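Local coordinates for lactate racemase (Thermoanaerobacterium thermosaccharolyticum, PDB 2YJG), which interconverts the D- and L-isomers of lactate with a nickel pincer cofactor derived from nicotinic acid mononucleotide, at residues Ile171-Arg183 with His259-Thr271. Sequence-based numbering, arbitrary orientation.
With SO4 (sulfate ion), chain E.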
loop_
_atom_site.group_PDB
_atom_site.type_symbol
_atom_site.label_atom_id
_atom_site.label_comp_id
_atom_site.label_asym_id
_atom_site.label_seq_id
_atom_site.Cartn_x
_atom_site.Cartn_y
_atom_site.Cartn_z
ATOM N N ILE A 171 -11.469 18.896 13.593
ATOM C CA ILE A 171 -12.648 19.537 14.192
ATOM C C ILE A 171 -13.146 20.661 13.300
ATOM O O ILE A 171 -12.377 21.593 13.007
ATOM C CB ILE A 171 -12.351 20.095 15.601
ATOM C CG1 ILE A 171 -12.068 19.018 16.597
ATOM C CG2 ILE A 171 -13.580 20.918 16.067
ATOM C CD1 ILE A 171 -11.407 19.488 17.906
ATOM N N GLU A 172 -14.396 20.613 12.841
ATOM C CA GLU A 172 -14.990 21.694 12.037
ATOM C C GLU A 172 -16.493 21.618 12.366
ATOM O O GLU A 172 -16.955 20.617 12.929
ATOM C CB GLU A 172 -14.777 21.502 10.533
ATOM C CG GLU A 172 -15.585 20.300 9.955
ATOM C CD GLU A 172 -15.310 20.026 8.471
ATOM O OE1 GLU A 172 -14.393 20.662 7.878
ATOM O OE2 GLU A 172 -16.019 19.132 7.930
ATOM N N PRO A 173 -17.280 22.619 11.963
ATOM C CA PRO A 173 -18.670 22.563 12.351
ATOM C C PRO A 173 -19.357 21.435 11.629
ATOM O O PRO A 173 -18.924 21.058 10.553
ATOM C CB PRO A 173 -19.214 23.897 11.834
ATOM C CG PRO A 173 -18.007 24.811 11.842
ATOM C CD PRO A 173 -16.920 23.935 11.417
ATOM N N HIS A 174 -20.436 20.934 12.189
ATOM C CA HIS A 174 -21.250 19.901 11.515
ATOM C C HIS A 174 -22.711 20.188 11.767
ATOM O O HIS A 174 -23.145 20.411 12.943
ATOM C CB HIS A 174 -20.829 18.506 11.986
ATOM C CG HIS A 174 -21.647 17.418 11.387
ATOM N ND1 HIS A 174 -21.191 16.560 10.402
ATOM C CD2 HIS A 174 -22.931 17.069 11.630
ATOM C CE1 HIS A 174 -22.178 15.726 10.075
ATOM N NE2 HIS A 174 -23.234 16.024 10.807
ATOM N N PHE A 175 -23.494 20.167 10.701
ATOM C CA PHE A 175 -24.839 20.703 10.734
ATOM C C PHE A 175 -25.881 19.939 11.581
ATOM O O PHE A 175 -26.987 20.470 11.812
ATOM C CB PHE A 175 -25.364 20.967 9.342
ATOM C CG PHE A 175 -25.713 19.731 8.501
ATOM C CD1 PHE A 175 -24.930 18.577 8.530
ATOM C CD2 PHE A 175 -26.786 19.779 7.633
ATOM C CE1 PHE A 175 -25.260 17.521 7.760
ATOM C CE2 PHE A 175 -27.106 18.696 6.821
ATOM C CZ PHE A 175 -26.277 17.570 6.889
ATOM N N PHE A 176 -25.575 18.717 12.006
ATOM C CA PHE A 176 -26.430 18.096 13.058
ATOM C C PHE A 176 -25.713 17.454 14.235
ATOM O O PHE A 176 -26.339 17.279 15.243
ATOM C CB PHE A 176 -27.483 17.125 12.465
ATOM C CG PHE A 176 -26.929 16.010 11.655
ATOM C CD1 PHE A 176 -26.514 14.841 12.270
ATOM C CD2 PHE A 176 -26.919 16.078 10.256
ATOM C CE1 PHE A 176 -26.033 13.760 11.534
ATOM C CE2 PHE A 176 -26.450 15.004 9.494
ATOM C CZ PHE A 176 -25.997 13.847 10.116
ATOM N N ALA A 177 -24.449 17.065 14.108
ATOM C CA ALA A 177 -23.655 16.605 15.236
ATOM C C ALA A 177 -22.910 17.730 15.963
ATOM O O ALA A 177 -22.190 17.473 16.908
ATOM C CB ALA A 177 -22.619 15.550 14.772
ATOM N N GLY A 178 -23.075 18.969 15.503
ATOM C CA GLY A 178 -22.482 20.141 16.166
ATOM C C GLY A 178 -21.106 20.417 15.647
ATOM O O GLY A 178 -20.838 21.474 15.043
ATOM N N PHE A 179 -20.211 19.463 15.902
ATOM C CA PHE A 179 -18.861 19.490 15.342
ATOM C C PHE A 179 -18.438 18.098 14.940
ATOM O O PHE A 179 -18.959 17.123 15.443
ATOM C CB PHE A 179 -17.835 20.021 16.377
ATOM C CG PHE A 179 -18.101 21.406 16.838
ATOM C CD1 PHE A 179 -18.971 21.673 17.868
ATOM C CD2 PHE A 179 -17.386 22.442 16.300
ATOM C CE1 PHE A 179 -19.219 23.005 18.281
ATOM C CE2 PHE A 179 -17.586 23.768 16.687
ATOM C CZ PHE A 179 -18.514 24.062 17.703
ATOM N N SER A 180 -17.442 18.028 14.063
ATOM C CA SER A 180 -16.730 16.795 13.778
ATOM C C SER A 180 -15.732 16.448 14.873
ATOM O O SER A 180 -15.498 17.245 15.806
ATOM C CB SER A 180 -16.037 16.925 12.406
ATOM O OG SER A 180 -14.890 17.764 12.453
ATOM N N GLY A 181 -15.154 15.259 14.771
ATOM C CA GLY A 181 -14.046 14.819 15.642
ATOM C C GLY A 181 -14.406 14.200 16.994
ATOM O O GLY A 181 -15.538 13.803 17.236
ATOM N N GLY A 182 -13.385 14.040 17.806
ATOM C CA GLY A 182 -13.477 13.444 19.140
ATOM C C GLY A 182 -14.192 12.111 19.018
ATOM O O GLY A 182 -13.814 11.266 18.164
ATOM N N ARG A 183 -15.263 11.976 19.772
ATOM C CA ARG A 183 -16.131 10.802 19.844
ATOM C C ARG A 183 -16.625 10.210 18.537
ATOM O O ARG A 183 -16.969 9.092 18.485
ATOM C CB ARG A 183 -17.345 11.090 20.757
ATOM C CG ARG A 183 -18.398 12.014 20.173
ATOM C CD ARG A 183 -17.908 13.416 19.704
ATOM N NE ARG A 183 -18.966 14.348 19.308
ATOM C CZ ARG A 183 -18.980 15.094 18.216
ATOM N NH1 ARG A 183 -17.981 15.148 17.377
ATOM N NH2 ARG A 183 -19.995 15.861 17.989
ATOM N N HIS A 259 -11.408 17.556 22.904
ATOM C CA HIS A 259 -12.348 17.829 21.819
ATOM C C HIS A 259 -13.071 19.121 22.085
ATOM O O HIS A 259 -13.143 19.993 21.210
ATOM C CB HIS A 259 -13.347 16.702 21.654
ATOM C CG HIS A 259 -14.382 16.946 20.577
ATOM N ND1 HIS A 259 -14.078 17.072 19.219
ATOM C CD2 HIS A 259 -15.732 17.050 20.664
ATOM C CE1 HIS A 259 -15.195 17.264 18.543
ATOM N NE2 HIS A 259 -16.210 17.251 19.389
ATOM N N LEU A 260 -13.536 19.304 23.324
ATOM C CA LEU A 260 -14.230 20.555 23.652
ATOM C C LEU A 260 -13.357 21.793 23.540
ATOM O O LEU A 260 -13.815 22.866 23.045
ATOM C CB LEU A 260 -14.895 20.443 25.032
ATOM C CG LEU A 260 -16.051 19.475 25.220
ATOM C CD1 LEU A 260 -16.615 19.502 26.680
ATOM C CD2 LEU A 260 -17.248 19.757 24.249
ATOM N N LYS A 261 -12.098 21.715 23.986
ATOM C CA LYS A 261 -11.189 22.850 23.834
ATOM C C LYS A 261 -10.997 23.184 22.344
ATOM O O LYS A 261 -11.000 24.340 21.945
ATOM C CB LYS A 261 -9.849 22.565 24.556
ATOM C CG LYS A 261 -8.851 23.676 24.482
ATOM C CD LYS A 261 -9.351 25.024 25.098
ATOM C CE LYS A 261 -8.930 26.232 24.179
ATOM N NZ LYS A 261 -9.811 26.447 22.946
ATOM N N GLY A 262 -10.928 22.160 21.508
ATOM C CA GLY A 262 -10.887 22.386 20.066
ATOM C C GLY A 262 -12.160 23.005 19.502
ATOM O O GLY A 262 -12.118 23.924 18.648
ATOM N N CYS A 263 -13.288 22.548 19.979
ATOM C CA CYS A 263 -14.593 23.074 19.506
ATOM C C CYS A 263 -14.749 24.498 19.950
ATOM O O CYS A 263 -15.330 25.319 19.217
ATOM C CB CYS A 263 -15.752 22.227 20.044
ATOM S SG CYS A 263 -15.877 20.561 19.320
ATOM N N GLU A 264 -14.242 24.817 21.150
ATOM C CA GLU A 264 -14.307 26.193 21.603
ATOM C C GLU A 264 -13.499 27.058 20.651
ATOM O O GLU A 264 -13.924 28.127 20.310
ATOM C CB GLU A 264 -13.829 26.394 23.053
ATOM C CG GLU A 264 -14.733 25.745 24.071
ATOM C CD GLU A 264 -14.036 25.569 25.426
ATOM O OE1 GLU A 264 -12.825 25.860 25.558
ATOM O OE2 GLU A 264 -14.713 25.157 26.353
ATOM N N PHE A 265 -12.334 26.608 20.239
ATOM C CA PHE A 265 -11.504 27.348 19.315
ATOM C C PHE A 265 -12.271 27.560 17.963
ATOM O O PHE A 265 -12.359 28.673 17.432
ATOM C CB PHE A 265 -10.140 26.649 19.137
ATOM C CG PHE A 265 -9.247 27.313 18.125
ATOM C CD1 PHE A 265 -8.617 28.505 18.407
ATOM C CD2 PHE A 265 -9.054 26.756 16.883
ATOM C CE1 PHE A 265 -7.843 29.121 17.447
ATOM C CE2 PHE A 265 -8.237 27.380 15.942
ATOM C CZ PHE A 265 -7.646 28.548 16.241
ATOM N N VAL A 266 -12.815 26.485 17.431
ATOM C CA VAL A 266 -13.548 26.516 16.175
ATOM C C VAL A 266 -14.731 27.411 16.301
ATOM O O VAL A 266 -14.956 28.170 15.365
ATOM C CB VAL A 266 -13.865 25.104 15.631
ATOM C CG1 VAL A 266 -14.711 25.158 14.395
ATOM C CG2 VAL A 266 -12.554 24.358 15.311
ATOM N N SER A 267 -15.508 27.336 17.393
ATOM C CA SER A 267 -16.626 28.280 17.580
ATOM C C SER A 267 -16.173 29.774 17.483
ATOM O O SER A 267 -16.877 30.643 16.878
ATOM C CB SER A 267 -17.289 28.043 18.948
ATOM O OG SER A 267 -18.459 28.805 19.002
ATOM N N GLU A 268 -15.027 30.094 18.107
ATOM C CA GLU A 268 -14.533 31.491 18.045
ATOM C C GLU A 268 -14.261 31.922 16.591
ATOM O O GLU A 268 -14.633 32.996 16.222
ATOM C CB GLU A 268 -13.275 31.720 18.910
ATOM C CG GLU A 268 -13.449 31.411 20.369
ATOM C CD GLU A 268 -12.233 31.833 21.249
ATOM O OE1 GLU A 268 -11.463 32.777 20.858
ATOM O OE2 GLU A 268 -12.064 31.205 22.339
ATOM N N ILE A 269 -13.695 31.039 15.749
ATOM C CA ILE A 269 -13.332 31.352 14.363
ATOM C C ILE A 269 -14.539 31.320 13.441
ATOM O O ILE A 269 -14.678 32.192 12.538
ATOM C CB ILE A 269 -12.351 30.326 13.755
ATOM C CG1 ILE A 269 -11.061 30.186 14.549
ATOM C CG2 ILE A 269 -11.969 30.701 12.287
ATOM C CD1 ILE A 269 -10.732 31.286 15.460
ATOM N N ALA A 270 -15.408 30.329 13.643
ATOM C CA ALA A 270 -16.483 30.066 12.668
ATOM C C ALA A 270 -17.802 30.759 12.971
ATOM O O ALA A 270 -18.647 30.839 12.087
ATOM C CB ALA A 270 -16.683 28.578 12.551
ATOM N N THR A 271 -18.025 31.254 14.195
ATOM C CA THR A 271 -19.349 31.808 14.548
ATOM C C THR A 271 -19.574 33.146 13.876
ATOM O O THR A 271 -18.712 33.991 13.921
ATOM C CB THR A 271 -19.582 31.887 16.052
ATOM O OG1 THR A 271 -19.436 30.563 16.584
ATOM C CG2 THR A 271 -21.006 32.427 16.392
HETATM S S SO4 E . -15.584 12.780 11.491
HETATM O O1 SO4 E . -15.064 11.769 12.412
HETATM O O2 SO4 E . -14.424 13.285 10.718
HETATM O O3 SO4 E . -16.623 12.298 10.537
HETATM O O4 SO4 E . -16.165 13.746 12.361
#
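The beta-hairpin of strands 173-174 and 178-179, which carries His174, probably a proton donor/acceptor of the active site, packs its base against helix 257-270, with Phe179 on Cys263. His174 N hydrogen-bonds Gly178 O, and a weak bond returns from Gly178 N to His174 O, pairing the strands. Cys263 CB stands 3.8 Å from the centroid of the Phe179 ring and only 4° off its normal, hence squarely over the face; SG, also over that face, lies 3.4 Å from Phe179 CG, a sulfur-aromatic contact. Val266 is forked: with CG1 anti to its backbone N (chi1 176°), that methyl meets the Phe179 ring edge at CE2 and Pro173 CD, while CG2 lies 3.7 Å from Ile171 CG2. Farther along the helix, Ala270 CB touches Pro173 CG; toward its start, Ile171 CD1 sits 3.7 Å from Gly262 CA, where glycine allows close approach. The returning chain is clasped by Arg183, whose NE hydrogen-bonds His221 ND1 and whose NH1 and NH2 both reach Phe179 O from one face of the carbonyl plane. Arg183 NH1 also donates to Gly181 O at 2.8 Å, whereas Gly181 N hydrogen-bonds O4 of a sulfate, probably from the crystallisation liquor, at 3.0 Å, nearly straight at 166°.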